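Local coordinates for exodeoxyribonuclease (Neisseria meningitidis, PDB 4B5F) that acts as an AP endonuclease of DNA repair, binding duplex DNA and cleaving its backbone at abasic sites with the help of divalent metal ions, at a contact of chain A with DNA. Coordinates in Å, arbitrary orientation; residue numbers count along the deposited sequence, not the author numbering.

Contact 1: a contact of chain A with DNA. Residues 161, 208-211, 214, 216. With nucleotides of chain B.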
# COMPACT_ATOMS: atom_id res chain seq x y z
N ASN A 161 4.31 -17.29 10.65
CA ASN A 161 3.49 -18.10 11.54
C ASN A 161 2.03 -18.14 11.11
O ASN A 161 1.18 -17.48 11.72
CB ASN A 161 3.61 -17.59 12.98
CG ASN A 161 2.82 -18.44 13.96
OD1 ASN A 161 2.51 -19.60 13.69
ND2 ASN A 161 2.50 -17.86 15.11
N ARG A 208 6.97 -6.94 18.53
CA ARG A 208 7.07 -7.94 19.59
C ARG A 208 8.30 -8.83 19.43
O ARG A 208 8.69 -9.17 18.31
CB ARG A 208 5.81 -8.82 19.61
CG ARG A 208 4.51 -8.06 19.76
CD ARG A 208 3.33 -9.02 19.77
NE ARG A 208 2.04 -8.33 19.82
CZ ARG A 208 1.42 -7.99 20.95
NH1 ARG A 208 1.97 -8.27 22.12
NH2 ARG A 208 0.25 -7.37 20.90
N GLY A 209 8.90 -9.20 20.55
CA GLY A 209 10.06 -10.08 20.56
C GLY A 209 11.15 -9.64 19.61
O GLY A 209 11.48 -8.46 19.53
N GLN A 210 11.72 -10.60 18.88
CA GLN A 210 12.75 -10.31 17.90
C GLN A 210 12.25 -10.66 16.50
O GLN A 210 12.98 -11.26 15.70
CB GLN A 210 14.03 -11.08 18.22
CG GLN A 210 14.65 -10.73 19.56
CD GLN A 210 15.17 -9.31 19.61
OE1 GLN A 210 15.49 -8.72 18.58
NE2 GLN A 210 15.25 -8.74 20.81
N ALA A 211 11.01 -10.29 16.22
CA ALA A 211 10.36 -10.63 14.95
C ALA A 211 11.21 -10.28 13.73
O ALA A 211 11.45 -11.12 12.87
CB ALA A 211 9.00 -9.96 14.86
N LYS A 214 14.45 -12.29 13.37
CA LYS A 214 14.19 -13.68 13.02
C LYS A 214 13.42 -13.80 11.71
O LYS A 214 13.12 -14.90 11.25
CB LYS A 214 13.40 -14.37 14.14
CG LYS A 214 14.15 -14.46 15.46
CD LYS A 214 13.24 -14.96 16.58
CE LYS A 214 12.58 -16.27 16.21
NZ LYS A 214 11.69 -16.78 17.30
N VAL A 216 10.38 -13.07 11.23
CA VAL A 216 9.01 -13.48 11.47
C VAL A 216 8.09 -12.35 11.01
O VAL A 216 7.71 -11.50 11.80
CB VAL A 216 8.76 -13.77 12.96
CG1 VAL A 216 7.35 -14.30 13.18
CG2 VAL A 216 9.79 -14.77 13.48
P DA B 8 3.68 -12.68 14.75
OP1 DA B 8 3.82 -11.62 13.73
OP2 DA B 8 3.23 -14.03 14.34
O5' DA B 8 5.07 -12.82 15.52
C5' DA B 8 5.73 -11.65 15.99
C4' DA B 8 6.43 -11.90 17.31
O4' DA B 8 5.45 -12.01 18.38
C3' DA B 8 7.29 -13.16 17.39
O3' DA B 8 8.46 -12.88 18.15
C2' DA B 8 6.37 -14.17 18.08
C1' DA B 8 5.51 -13.29 18.98
N9 DA B 8 4.13 -13.75 19.13
C8 DA B 8 3.27 -14.13 18.13
N7 DA B 8 2.09 -14.49 18.56
C5 DA B 8 2.16 -14.34 19.93
C6 DA B 8 1.23 -14.56 20.97
N6 DA B 8 -0.02 -15.00 20.76
N1 DA B 8 1.62 -14.30 22.23
C2 DA B 8 2.87 -13.86 22.44
N3 DA B 8 3.83 -13.62 21.55
C4 DA B 8 3.41 -13.88 20.30
P DT B 9 9.52 -14.04 18.46
OP1 DT B 9 10.84 -13.41 18.69
OP2 DT B 9 9.39 -15.07 17.41
O5' DT B 9 9.00 -14.66 19.84
C5' DT B 9 8.91 -13.80 20.97
C4' DT B 9 8.26 -14.50 22.15
O4' DT B 9 6.89 -14.82 21.84
C3' DT B 9 8.92 -15.82 22.57
O3' DT B 9 9.41 -15.66 23.89
C2' DT B 9 7.80 -16.86 22.47
C1' DT B 9 6.55 -16.00 22.53
N1 DT B 9 5.34 -16.58 21.87
C2 DT B 9 4.23 -16.87 22.64
O2 DT B 9 4.19 -16.68 23.84
N3 DT B 9 3.17 -17.39 21.94
C4 DT B 9 3.10 -17.64 20.59
O4 DT B 9 2.10 -18.12 20.06
C5 DT B 9 4.29 -17.32 19.84
C7 DT B 9 4.33 -17.55 18.36
C6 DT B 9 5.34 -16.81 20.51
O HOH W 1 5.46 -10.01 12.56
O HOH W 2 4.05 -14.31 11.28
O HOH W 3 1.00 -18.21 17.52

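Contact 2: a contact of chain A with DNA. Residues 11, 13-14, 38, 43, 65. With nucleotides of chain C.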
# COMPACT_ATOMS: atom_id res chain seq x y z
N GLY A 11 4.83 6.95 9.90
CA GLY A 11 5.11 8.31 10.33
C GLY A 11 6.12 8.97 9.41
O GLY A 11 7.32 8.71 9.50
N ARG A 13 7.28 11.98 9.24
CA ARG A 13 8.27 12.81 9.93
C ARG A 13 9.39 11.95 10.52
O ARG A 13 10.55 12.35 10.52
CB ARG A 13 7.60 13.65 11.01
CG ARG A 13 6.82 14.84 10.46
CD ARG A 13 6.02 15.54 11.55
NE ARG A 13 4.85 14.76 11.95
CZ ARG A 13 3.94 15.18 12.83
NH1 ARG A 13 4.06 16.37 13.40
NH2 ARG A 13 2.91 14.40 13.13
N SER A 14 9.03 10.77 11.01
CA SER A 14 10.00 9.84 11.55
C SER A 14 10.88 9.25 10.44
O SER A 14 12.10 9.16 10.58
CB SER A 14 9.30 8.71 12.31
OG SER A 14 10.23 7.74 12.77
N LYS A 38 0.81 9.78 9.44
CA LYS A 38 0.68 10.13 10.85
C LYS A 38 0.92 11.62 11.05
O LYS A 38 1.57 12.04 12.01
CB LYS A 38 1.63 9.29 11.71
CG LYS A 38 1.27 7.81 11.72
CD LYS A 38 2.11 7.03 12.71
CE LYS A 38 1.72 5.56 12.70
NZ LYS A 38 2.50 4.77 13.69
N ASP A 43 1.46 19.83 9.34
CA ASP A 43 2.63 19.22 9.95
C ASP A 43 3.67 18.83 8.89
O ASP A 43 4.82 18.56 9.22
CB ASP A 43 2.23 17.98 10.75
CG ASP A 43 1.11 18.27 11.74
OD1 ASP A 43 1.12 19.36 12.34
OD2 ASP A 43 0.23 17.40 11.90
N GLY A 65 -1.85 12.90 14.04
CA GLY A 65 -0.89 11.81 14.13
C GLY A 65 -1.49 10.45 13.83
O GLY A 65 -1.16 9.47 14.50
P DA C 9 9.59 4.73 15.70
OP1 DA C 9 10.21 4.38 14.40
OP2 DA C 9 10.44 5.19 16.82
O5' DA C 9 8.47 5.84 15.45
C5' DA C 9 7.46 5.59 14.48
C4' DA C 9 6.26 6.49 14.70
O4' DA C 9 5.51 6.03 15.85
C3' DA C 9 6.61 7.96 14.95
O3' DA C 9 5.96 8.77 13.99
C2' DA C 9 6.11 8.24 16.37
C1' DA C 9 5.07 7.14 16.60
N9 DA C 9 4.97 6.72 17.99
C8 DA C 9 5.99 6.50 18.87
N7 DA C 9 5.59 6.12 20.06
C5 DA C 9 4.21 6.09 19.96
C6 DA C 9 3.20 5.77 20.88
N6 DA C 9 3.44 5.40 22.14
N1 DA C 9 1.92 5.84 20.45
C2 DA C 9 1.68 6.21 19.19
N3 DA C 9 2.55 6.54 18.24
C4 DA C 9 3.81 6.46 18.69
P DG C 10 6.36 10.32 13.83
OP1 DG C 10 6.23 10.68 12.40
OP2 DG C 10 7.64 10.53 14.53
O5' DG C 10 5.23 11.08 14.66
C5' DG C 10 3.87 10.88 14.30
C4' DG C 10 2.96 11.29 15.44
O4' DG C 10 3.17 10.41 16.57
C3' DG C 10 3.18 12.71 15.96
O3' DG C 10 1.95 13.43 15.89
C2' DG C 10 3.63 12.52 17.41
C1' DG C 10 2.96 11.19 17.73
N9 DG C 10 3.51 10.52 18.90
C8 DG C 10 4.83 10.28 19.19
N7 DG C 10 5.00 9.65 20.32
C5 DG C 10 3.71 9.45 20.80
C6 DG C 10 3.26 8.82 21.99
O6 DG C 10 3.93 8.29 22.88
N1 DG C 10 1.87 8.84 22.08
C2 DG C 10 1.02 9.39 21.15
N2 DG C 10 -0.29 9.32 21.41
N3 DG C 10 1.43 9.99 20.04
C4 DG C 10 2.78 9.98 19.93
P DC C 11 1.86 14.94 16.41
OP1 DC C 11 1.22 15.75 15.35
OP2 DC C 11 3.19 15.34 16.92
O5' DC C 11 0.87 14.85 17.66
C5' DC C 11 -0.45 14.36 17.47
C4' DC C 11 -1.14 14.17 18.81
O4' DC C 11 -0.53 13.06 19.50
C3' DC C 11 -1.00 15.35 19.76
O3' DC C 11 -2.06 16.28 19.53
C2' DC C 11 -1.11 14.70 21.13
C1' DC C 11 -0.61 13.27 20.90
N1 DC C 11 0.73 12.99 21.50
C2 DC C 11 0.80 12.43 22.78
O2 DC C 11 -0.24 12.20 23.40
N3 DC C 11 2.02 12.17 23.31
C4 DC C 11 3.13 12.44 22.61
N4 DC C 11 4.31 12.17 23.18
C5 DC C 11 3.07 13.01 21.30
C6 DC C 11 1.86 13.26 20.79
O HOH W 4 4.73 12.17 10.93
O HOH W 5 -0.79 15.37 13.53
O HOH W 6 1.34 6.07 15.79

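Contact 1: a contact of chain A with DNA
With CG anti to the carbonyl carbon (chi1 -64°) and a bend at chi3 (55°), the side chain of Lys214 curls along the phosphate of DT9 of chain B, so that CD and CE lie beside its oxygens before the ammonium reaches one of them. This is a backbone clamp of an AP/ExoA-family endonuclease, built from a loop and the short helix 211-214. Lys214 NZ forms a salt bridge with the non-bridging oxygen OP2 of DT9 at 2.9 Å, while the backbone N of Gln210 gives a nearly straight hydrogen bond (163° at H) to OP1 of DT9, also 2.9 Å long. A flexible cation and a rigid amide thus hold the two oxygens of one phosphate. The Gln210 amide sits just ahead of the helix, whose N-terminal end may add to the attraction. Gly209, with no side chain, lets the loop pass close to the DT9 sugar. Arg208 works through its aliphatic root: CB lies 3.4 Å from the deoxyribose O4' of DA8, and Ala211 CB packs on C5' of DA8. Val216, CG1 anti to the backbone N, sets that methyl 3.6 Å from O5' of DA8; its carbonyl O binds a water that also holds OP1 of DA8. Asn161, CG likewise anti to N, points ND2 past the thymine methyl C7 to a water bound to O4 of DT9, a major-groove contact made indirectly.

Contact 2: a contact of chain A with DNA
Arg13, on the short helix 12-15 of this AP/ExoA-family fold, carries much of a grip on three successive nucleotides of chain C, with CG anti to its own carbonyl carbon. CB lies 3.6 Å from OP1 of DG10; the chain then runs extended through chi2 and turns at chi3 (-73°), which swings the guanidinium towards the next phosphate. NE is hydrogen-bonded to a water at 2.8 Å, and this water also meets the backbone N of Arg13 and OP1 of DG10. CZ lies 4.1 Å from the sugar carbon C3' of DG10. At the tip, NH2 makes a salt bridge and a straight hydrogen bond (164° at H) to OP1 of DC11 at 3.1 Å; NH1 adds a weak one to the same oxygen. NH2 also donates to the carbonyl O of Lys38, 2.9 Å away, on a lone pair in the carbonyl plane. Water, carbonyl and phosphate all lie in the guanidinium plane, which fixes its rotation, and Asp43 CB covers the rim of one face. A planar, multidentate cation suits this place, where one end of the group can bridge a protein carbonyl and a phosphate.

The neighbouring phosphate is held by main chain: Ser14 N, within the same helix, donates to OP1 of DG10, while Gly11 CA lies 3.3 Å from OP1 of DG10, and the absence of a side chain may ease so close an approach. Asp43 approaches the DC11 phosphate through a water, shared with Gly65 N, that separates the two acidic groups. Lys38 stretches out fully beyond CG, its CB against C5' of DG10, and its NZ holds a water 2.8 Å from N3 of DA9, on the minor-groove edge of the adenine.

Contact 1 and contact 2 lie about 25 Å apart, measured between the centres of their C-alpha atoms, and share no residue or secondary-structure element; they hold different strands, chain B and chain C. The enzyme therefore grips both strands of the duplex from well-separated parts of one chain. The centre of contact 2 is about 12 Å from the predicted active-site Tyr109, nearer than that of contact 1 at about 19 Å, whereas Asp149 is about 15 Å from the centre of contact 2 and about 17 Å from that of contact 1. Both bind mainly backbone, which would suit positioning DNA with little dependence on sequence, although water also links each to a base.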